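Local structure of mandalate racemase/muconate lactonizing enzyme (Unidentified, 4E4U) at residues D143-A148 with C191-E196; R186-C191 with E225-L230. The protein is probably an enzyme of the mandelate racemase/muconate lactonizing enzyme family within the enolase superfamily, though its substrate is not established. All blocks are in the same frame, centred on the assembly; numbering follows the deposited sequence. Where two conformers were deposited one is given.

How the contacts relate
Both contacts use helix 181-198 and share Cys-191. Contact 1 joins it to the start of helix 145-158. Contact 2 joins it to the loop between helix 214-224 and strand 231-233. Each mixes an inner apolar part with an outer salt bridge, and each is partly buried. In contact 1 Ala-148 and Val-194 pack inside and Asp-146 pairs with Arg-193 outside. In contact 2 a tyrosine ring does the packing, Lys-226 pairs with Glu-188, and a water joins Glu-188 to the tyrosine hydroxyl. The centres lie about 9 Å apart. Arg-195 of contact 1 probably hydrogen-bonds to the carbonyl of Tyr-227, linking the helix further to the loop.

Contact 1 (D143-A148 with C191-E196)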
ATOM      1  N   ASP A 143      23.885  -2.961  37.233  1.00 25.84           N
ATOM      2  CA  ASP A 143      24.874  -2.182  36.496  1.00 27.81           C
ATOM      3  C   ASP A 143      26.109  -2.999  36.103  1.00 25.94           C
ATOM      4  O   ASP A 143      26.794  -2.678  35.128  1.00 26.49           O
ATOM      5  CB  ASP A 143      25.275  -0.961  37.328  1.00 31.64           C
ATOM      6  CG  ASP A 143      26.451  -0.209  36.741  1.00 35.44           C
ATOM      7  OD1 ASP A 143      26.272   0.472  35.709  1.00 36.68           O
ATOM      8  OD2 ASP A 143      27.554  -0.292  37.325  1.00 37.49           O
ATOM      9  N   ASP A 144      26.376  -4.062  36.855  1.00 23.06           N
ATOM     10  CA  ASP A 144      27.597  -4.844  36.696  1.00 22.17           C
ATOM     11  C   ASP A 144      27.368  -6.042  35.775  1.00 20.28           C
ATOM     12  O   ASP A 144      26.646  -6.968  36.134  1.00 20.09           O
ATOM     13  CB  ASP A 144      28.057  -5.323  38.077  1.00 23.85           C
ATOM     14  CG  ASP A 144      29.450  -5.931  38.069  1.00 26.27           C
ATOM     15  OD1 ASP A 144      29.833  -6.579  37.075  1.00 26.89           O
ATOM     16  OD2 ASP A 144      30.163  -5.769  39.080  1.00 28.12           O
ATOM     17  N   PRO A 145      28.000  -6.041  34.589  1.00 19.45           N
ATOM     18  CA  PRO A 145      27.770  -7.133  33.632  1.00 19.59           C
ATOM     19  C   PRO A 145      28.327  -8.473  34.096  1.00 19.75           C
ATOM     20  O   PRO A 145      27.800  -9.514  33.718  1.00 19.46           O
ATOM     21  CB  PRO A 145      28.515  -6.666  32.378  1.00 20.46           C
ATOM     22  CG  PRO A 145      29.545  -5.721  32.872  1.00 20.96           C
ATOM     23  CD  PRO A 145      28.924  -5.026  34.054  1.00 20.57           C
ATOM     24  N   ASP A 146      29.387  -8.449  34.897  1.00 20.04           N
ATOM     25  CA  ASP A 146      29.980  -9.689  35.381  1.00 21.44           C
ATOM     26  C   ASP A 146      29.125 -10.340  36.471  1.00 20.83           C
ATOM     27  O   ASP A 146      28.999 -11.565  36.514  1.00 20.67           O
ATOM     28  CB  ASP A 146      31.414  -9.443  35.849  1.00 24.34           C
ATOM     29  CG  ASP A 146      32.330  -9.047  34.705  1.00 27.01           C
ATOM     30  OD1 ASP A 146      32.282  -9.712  33.648  1.00 27.62           O
ATOM     31  OD2 ASP A 146      33.088  -8.066  34.857  1.00 29.60           O
ATOM     32  N   LEU A 147      28.525  -9.527  37.340  1.00 20.86           N
ATOM     33  CA  LEU A 147      27.569 -10.043  38.318  1.00 19.93           C
ATOM     34  C   LEU A 147      26.358 -10.634  37.605  1.00 18.39           C
ATOM     35  O   LEU A 147      25.842 -11.675  38.010  1.00 19.36           O
ATOM     36  CB  LEU A 147      27.105  -8.949  39.281  1.00 21.07           C
ATOM     37  CG  LEU A 147      28.015  -8.559  40.438  1.00 22.62           C
ATOM     38  CD1 LEU A 147      27.344  -7.470  41.247  1.00 23.57           C
ATOM     39  CD2 LEU A 147      28.324  -9.770  41.314  1.00 22.80           C
ATOM     40  N   ALA A 148      25.898  -9.957  36.554  1.00 17.43           N
ATOM     41  CA  ALA A 148      24.790 -10.467  35.753  1.00 16.47           C
ATOM     42  C   ALA A 148      25.161 -11.820  35.145  1.00 16.63           C
ATOM     43  O   ALA A 148      24.373 -12.768  35.189  1.00 16.55           O
ATOM     44  CB  ALA A 148      24.411  -9.472  34.664  1.00 16.74           C
ATOM     45  N   CYS A 191      25.316  -8.311  27.017  1.00 14.48           N
ATOM     46  CA  CYS A 191      25.022  -9.454  26.161  1.00 14.70           C
ATOM     47  C   CYS A 191      26.255 -10.325  25.962  1.00 14.99           C
ATOM     48  O   CYS A 191      26.170 -11.552  26.009  1.00 15.78           O
ATOM     49  CB  CYS A 191      24.441  -9.013  24.815  1.00 14.92           C
ATOM     50  SG  CYS A 191      22.770  -8.376  24.949  1.00 15.72           S
ATOM     51  N   ARG A 192      27.406  -9.690  25.760  1.00 14.78           N
ATOM     52  CA  ARG A 192      28.639 -10.430  25.545  1.00 15.93           C
ATOM     53  C   ARG A 192      28.979 -11.293  26.756  1.00 15.82           C
ATOM     54  O   ARG A 192      29.272 -12.487  26.617  1.00 17.01           O
ATOM     55  CB  ARG A 192      29.789  -9.468  25.258  1.00 17.28           C
ATOM     56  CG  ARG A 192      31.093 -10.172  24.953  1.00 20.34           C
ATOM     57  CD  ARG A 192      32.208  -9.176  24.674  1.00 23.98           C
ATOM     58  NE  ARG A 192      33.476  -9.849  24.409  1.00 28.38           N
ATOM     59  CZ  ARG A 192      33.951 -10.086  23.191  1.00 32.09           C
ATOM     60  NH1 ARG A 192      33.267  -9.696  22.122  1.00 33.94           N
ATOM     61  NH2 ARG A 192      35.113 -10.708  23.037  1.00 33.26           N
ATOM     62  N   ARG A 193      28.934 -10.688  27.938  0.59 15.61           N
ATOM     63  CA  ARG A 193      29.304 -11.396  29.162  0.59 16.06           C
ATOM     64  C   ARG A 193      28.302 -12.485  29.535  0.59 15.73           C
ATOM     65  O   ARG A 193      28.696 -13.572  29.951  0.59 15.74           O
ATOM     66  CB  ARG A 193      29.486 -10.413  30.321  0.59 17.36           C
ATOM     67  CG  ARG A 193      30.637  -9.432  30.127  0.59 18.86           C
ATOM     68  CD  ARG A 193      31.996 -10.117  30.185  0.59 21.03           C
ATOM     69  NE  ARG A 193      33.062  -9.216  29.752  0.59 22.75           N
ATOM     70  CZ  ARG A 193      33.549  -8.213  30.480  0.59 25.26           C
ATOM     71  NH1 ARG A 193      33.067  -7.961  31.692  0.59 26.13           N
ATOM     72  NH2 ARG A 193      34.520  -7.451  29.993  0.59 26.40           N
ATOM     73  N   VAL A 194      27.012 -12.194  29.393  1.00 15.17           N
ATOM     74  CA  VAL A 194      25.987 -13.191  29.697  1.00 14.83           C
ATOM     75  C   VAL A 194      26.059 -14.349  28.695  1.00 14.87           C
ATOM     76  O   VAL A 194      26.008 -15.508  29.096  1.00 15.15           O
ATOM     77  CB  VAL A 194      24.561 -12.598  29.787  1.00 14.55           C
ATOM     78  CG1 VAL A 194      23.544 -13.705  30.034  1.00 15.21           C
ATOM     79  CG2 VAL A 194      24.489 -11.568  30.911  1.00 15.05           C
ATOM     80  N   ARG A 195      26.205 -14.042  27.404  1.00 14.71           N
ATOM     81  CA  ARG A 195      26.379 -15.101  26.408  1.00 14.95           C
ATOM     82  C   ARG A 195      27.585 -15.986  26.730  1.00 16.07           C
ATOM     83  O   ARG A 195      27.496 -17.209  26.628  1.00 17.11           O
ATOM     84  CB  ARG A 195      26.494 -14.539  24.987  1.00 14.46           C
ATOM     85  CG  ARG A 195      26.836 -15.599  23.938  1.00 14.97           C
ATOM     86  CD  ARG A 195      25.751 -16.669  23.822  1.00 14.84           C
ATOM     87  NE  ARG A 195      24.560 -16.154  23.152  1.00 13.97           N
ATOM     88  CZ  ARG A 195      23.308 -16.471  23.483  1.00 13.51           C
ATOM     89  NH1 ARG A 195      23.074 -17.312  24.486  1.00 13.99           N
ATOM     90  NH2 ARG A 195      22.291 -15.944  22.812  1.00 13.74           N
ATOM     91  N   GLU A 196      28.706 -15.378  27.124  1.00 16.69           N
ATOM     92  CA  GLU A 196      29.896 -16.150  27.494  1.00 18.71           C
ATOM     93  C   GLU A 196      29.581 -17.109  28.639  1.00 18.44           C
ATOM     94  O   GLU A 196      30.038 -18.251  28.653  1.00 20.12           O
ATOM     95  CB  GLU A 196      31.050 -15.221  27.898  1.00 22.21           C
ATOM     96  CG  GLU A 196      32.308 -15.953  28.366  1.00 26.60           C
ATOM     97  CD  GLU A 196      33.420 -15.018  28.846  1.00 30.78           C
ATOM     98  OE1 GLU A 196      33.115 -13.938  29.403  1.00 31.72           O
ATOM     99  OE2 GLU A 196      34.606 -15.378  28.669  1.00 33.49           O
TER
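Pro-145 lies against Arg-193 and Ala-148 against Val-194, with CA atoms 6.4 Å apart in the first pair and 6.7 Å in the second, so one turn of each helix meets the other. The outer part of the contact is a salt bridge. Arg-193 NH1 gives a hydrogen bond to Asp-146 OD1 at 2.7 Å. It meets the syn side of this oxygen, 26° out of the carboxylate plane. The carboxylate and guanidinium planes are nearly parallel but stepped, not coplanar, and the bond is bent, with an N-H...O angle of 131°. Two conformers are deposited for Arg-193, and this pairing belongs to the one described here. Its chain folds at chi2 (-69°), which swings the guanidinium toward Asp-146. The aliphatic part of the same chain runs past the proline, with Arg-193 CG 4.1 Å from Pro-145 CB. On the inner side the contact is apolar: Ala-148 CB touches Val-194 CG2 at 4.3 Å. Val-194 also packs on Val-163, Phe-165 and Leu-204, and Phe-190 packs against Pro-145 and Ala-148.

Asp-144 is the N-cap of helix 145-158. Its OD1 accepts from Asp-146 N at 2.9 Å and from Leu-147 N at 3.2 Å, and so grips the first turn that carries Asp-146. Asp-141 OD1 in turn binds the backbone N of Asp-143 and of Asp-144. Farther along this helix, Cys-151, Glu-154, Asn-155 and Leu-158 line the pocket of the bound dimercaptobutanediol. The packing is that of neighbouring outer helices in the enolase-superfamily barrel. The two helices follow the adjacent parallel strands 125-130 and 162-165.

Contact 2 (R186-C191 with E225-L230); sequences RCELFC and EKYDPL
Glu-188 and Lys-226 form a salt bridge, with Lys-226 NZ donating to Glu-188 OE2 at 2.8 Å. The ammonium approaches from above the carboxylate plane, 60° out of it. The lysine chain bends at chi3 and chi4 to bring NZ there. Next to this pair the Tyr-227 ring lies on the helix. Its CD2 touches Cys-191 CB at 3.6 Å, and the backbone C of Cys-191 sits over the centre of one face. The opposite face takes Lys-226 CG, 3.5 Å above the plane and offset toward the rim. The ring is therefore held between the helix and the lysine chain of its own loop. Glu-188 CG comes to the ring edge, 4.0 Å from Tyr-227 CE2.

A water ties the polar groups together. It donates to Glu-188 OE2 at 2.8 Å and hydrogen-bonds to Tyr-227 OH at 2.5 Å, a short distance. Thus OE2 accepts from both the lysine and the water, and the water bridges it to the tyrosine hydroxyl.

The next shell comes largely from the end of helix 214-224. Arg-223 makes a salt bridge to Glu-188 OE1, and its carbonyl accepts from Lys-226 NZ. In the same loop as Lys-226, Asp-228 forms salt bridges with Arg-219 and Arg-223 of the second subunit. Cys-191 packs inward on Leu-224 and on Phe-206. The contact thus pins the loop between helix 214-224 and strand 231-233 to helix 181-198, outside barrel strand 203-206.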
ATOM      1  N   ARG A 186      27.367  -0.480  27.007  1.00 13.75           N
ATOM      2  CA  ARG A 186      27.048  -1.295  28.173  1.00 14.11           C
ATOM      3  C   ARG A 186      26.046  -2.389  27.810  1.00 13.33           C
ATOM      4  O   ARG A 186      26.166  -3.524  28.266  1.00 13.80           O
ATOM      5  CB  ARG A 186      26.503  -0.424  29.307  1.00 14.08           C
ATOM      6  CG  ARG A 186      26.147  -1.202  30.556  1.00 14.00           C
ATOM      7  CD  ARG A 186      25.706  -0.267  31.660  1.00 15.13           C
ATOM      8  NE  ARG A 186      24.401   0.320  31.368  1.00 15.71           N
ATOM      9  CZ  ARG A 186      24.011   1.531  31.760  1.00 17.14           C
ATOM     10  NH1 ARG A 186      24.833   2.326  32.434  1.00 19.16           N
ATOM     11  NH2 ARG A 186      22.797   1.959  31.461  1.00 17.01           N
ATOM     12  N   CYS A 187      25.064  -2.051  26.980  1.00 13.37           N
ATOM     13  CA  CYS A 187      24.069  -3.033  26.551  1.00 13.13           C
ATOM     14  C   CYS A 187      24.741  -4.190  25.823  1.00 13.37           C
ATOM     15  O   CYS A 187      24.446  -5.363  26.074  1.00 13.67           O
ATOM     16  CB  CYS A 187      23.028  -2.393  25.629  1.00 13.73           C
ATOM     17  SG  CYS A 187      21.919  -1.235  26.441  1.00 14.54           S
ATOM     18  N   GLU A 188      25.665  -3.845  24.933  1.00 13.93           N
ATOM     19  CA  GLU A 188      26.414  -4.831  24.173  1.00 16.03           C
ATOM     20  C   GLU A 188      27.276  -5.688  25.103  1.00 15.23           C
ATOM     21  O   GLU A 188      27.353  -6.911  24.941  1.00 16.48           O
ATOM     22  CB  GLU A 188      27.294  -4.113  23.151  1.00 20.23           C
ATOM     23  CG  GLU A 188      27.427  -4.832  21.844  1.00 22.69           C
ATOM     24  CD  GLU A 188      28.312  -4.100  20.859  1.00 22.28           C
ATOM     25  OE1 GLU A 188      28.220  -2.848  20.739  1.00 20.13           O
ATOM     26  OE2 GLU A 188      29.097  -4.792  20.191  1.00 24.77           O
ATOM     27  N   LEU A 189      27.926  -5.045  26.074  1.00 14.82           N
ATOM     28  CA  LEU A 189      28.803  -5.743  27.014  1.00 15.50           C
ATOM     29  C   LEU A 189      28.039  -6.728  27.899  1.00 14.79           C
ATOM     30  O   LEU A 189      28.529  -7.825  28.172  1.00 15.59           O
ATOM     31  CB  LEU A 189      29.579  -4.746  27.874  1.00 17.29           C
ATOM     32  CG  LEU A 189      30.612  -5.375  28.808  1.00 18.89           C
ATOM     33  CD1 LEU A 189      31.637  -6.176  28.013  1.00 20.62           C
ATOM     34  CD2 LEU A 189      31.299  -4.309  29.639  1.00 19.73           C
ATOM     35  N   PHE A 190      26.846  -6.344  28.350  1.00 14.51           N
ATOM     36  CA  PHE A 190      26.005  -7.271  29.104  1.00 15.10           C
ATOM     37  C   PHE A 190      25.704  -8.510  28.273  1.00 14.40           C
ATOM     38  O   PHE A 190      25.827  -9.639  28.757  1.00 14.85           O
ATOM     39  CB  PHE A 190      24.696  -6.609  29.533  1.00 15.51           C
ATOM     40  CG  PHE A 190      24.721  -6.051  30.926  1.00 15.97           C
ATOM     41  CD1 PHE A 190      25.432  -4.889  31.216  1.00 16.85           C
ATOM     42  CD2 PHE A 190      24.014  -6.673  31.943  1.00 16.66           C
ATOM     43  CE1 PHE A 190      25.442  -4.364  32.502  1.00 17.98           C
ATOM     44  CE2 PHE A 190      24.024  -6.161  33.232  1.00 17.24           C
ATOM     45  CZ  PHE A 190      24.740  -5.004  33.514  1.00 17.61           C
ATOM     46  N   CYS A 191      25.316  -8.311  27.017  1.00 14.48           N
ATOM     47  CA  CYS A 191      25.022  -9.454  26.161  1.00 14.70           C
ATOM     48  C   CYS A 191      26.255 -10.325  25.962  1.00 14.99           C
ATOM     49  O   CYS A 191      26.170 -11.552  26.009  1.00 15.78           O
ATOM     50  CB  CYS A 191      24.441  -9.013  24.815  1.00 14.92           C
ATOM     51  SG  CYS A 191      22.770  -8.376  24.949  1.00 15.72           S
ATOM     52  N   GLU A 225      22.599  -7.854  17.546  1.00 11.95           N
ATOM     53  CA  GLU A 225      22.353  -8.984  16.648  1.00 12.89           C
ATOM     54  C   GLU A 225      23.416 -10.078  16.737  1.00 12.95           C
ATOM     55  O   GLU A 225      23.097 -11.262  16.658  1.00 13.26           O
ATOM     56  CB  GLU A 225      22.169  -8.512  15.200  1.00 13.06           C
ATOM     57  CG  GLU A 225      20.794  -7.891  14.964  1.00 13.57           C
ATOM     58  CD  GLU A 225      20.616  -7.253  13.593  1.00 14.73           C
ATOM     59  OE1 GLU A 225      21.572  -7.227  12.796  1.00 16.07           O
ATOM     60  OE2 GLU A 225      19.508  -6.756  13.309  1.00 14.84           O
ATOM     61  N   LYS A 226      24.673  -9.692  16.934  1.00 12.61           N
ATOM     62  CA  LYS A 226      25.746 -10.683  16.987  1.00 13.49           C
ATOM     63  C   LYS A 226      25.620 -11.648  18.168  1.00 13.44           C
ATOM     64  O   LYS A 226      26.257 -12.698  18.172  1.00 14.69           O
ATOM     65  CB  LYS A 226      27.123 -10.002  17.008  1.00 15.36           C
ATOM     66  CG  LYS A 226      27.425  -9.218  18.285  1.00 17.28           C
ATOM     67  CD  LYS A 226      28.826  -8.587  18.261  1.00 18.79           C
ATOM     68  CE  LYS A 226      28.889  -7.311  17.418  1.00 19.34           C
ATOM     69  NZ  LYS A 226      28.061  -6.185  17.977  1.00 19.24           N
ATOM     70  N   TYR A 227      24.790 -11.308  19.154  1.00 12.31           N
ATOM     71  CA  TYR A 227      24.584 -12.199  20.294  1.00 13.24           C
ATOM     72  C   TYR A 227      23.290 -13.005  20.210  1.00 12.92           C
ATOM     73  O   TYR A 227      22.955 -13.737  21.135  1.00 14.60           O
ATOM     74  CB  TYR A 227      24.684 -11.427  21.611  1.00 15.32           C
ATOM     75  CG  TYR A 227      26.037 -10.783  21.730  1.00 17.43           C
ATOM     76  CD1 TYR A 227      27.182 -11.567  21.834  1.00 18.59           C
ATOM     77  CD2 TYR A 227      26.184  -9.403  21.689  1.00 18.93           C
ATOM     78  CE1 TYR A 227      28.437 -10.997  21.909  1.00 19.55           C
ATOM     79  CE2 TYR A 227      27.443  -8.820  21.779  1.00 19.31           C
ATOM     80  CZ  TYR A 227      28.559  -9.629  21.884  1.00 20.07           C
ATOM     81  OH  TYR A 227      29.807  -9.069  21.953  1.00 22.39           O
ATOM     82  N   ASP A 228      22.581 -12.865  19.090  1.00 12.12           N
ATOM     83  CA  ASP A 228      21.356 -13.625  18.795  1.00 12.24           C
ATOM     84  C   ASP A 228      20.354 -13.733  19.957  1.00 12.47           C
ATOM     85  O   ASP A 228      19.967 -14.842  20.337  1.00 12.68           O
ATOM     86  CB  ASP A 228      21.716 -15.025  18.266  1.00 13.25           C
ATOM     87  CG  ASP A 228      20.518 -15.770  17.674  1.00 13.09           C
ATOM     88  OD1 ASP A 228      19.625 -15.135  17.071  1.00 13.57           O
ATOM     89  OD2 ASP A 228      20.481 -17.012  17.791  1.00 13.64           O
ATOM     90  N   PRO A 229      19.911 -12.587  20.513  1.00 11.54           N
ATOM     91  CA  PRO A 229      18.894 -12.672  21.566  1.00 11.51           C
ATOM     92  C   PRO A 229      17.585 -13.238  21.024  1.00 10.26           C
ATOM     93  O   PRO A 229      17.223 -13.011  19.853  1.00 11.01           O
ATOM     94  CB  PRO A 229      18.680 -11.214  21.998  1.00 12.67           C
ATOM     95  CG  PRO A 229      19.685 -10.399  21.276  1.00 14.97           C
ATOM     96  CD  PRO A 229      20.223 -11.197  20.138  1.00 13.26           C
ATOM     97  N   LEU A 230      16.869 -13.949  21.885  1.00 10.19           N
ATOM     98  CA  LEU A 230      15.552 -14.462  21.532  1.00 10.07           C
ATOM     99  C   LEU A 230      14.548 -13.322  21.321  1.00 10.07           C
ATOM    100  O   LEU A 230      13.666 -13.416  20.476  1.00 10.87           O
ATOM    101  CB  LEU A 230      15.069 -15.454  22.594  1.00 11.09           C
ATOM    102  CG  LEU A 230      13.601 -15.906  22.586  1.00 11.60           C
ATOM    103  CD1 LEU A 230      13.151 -16.449  21.241  1.00 12.67           C
ATOM    104  CD2 LEU A 230      13.363 -16.951  23.663  1.00 13.89           C
TER
HETATM  105  O   HOH W   1      30.579  -6.673  21.642  1.00 25.93           O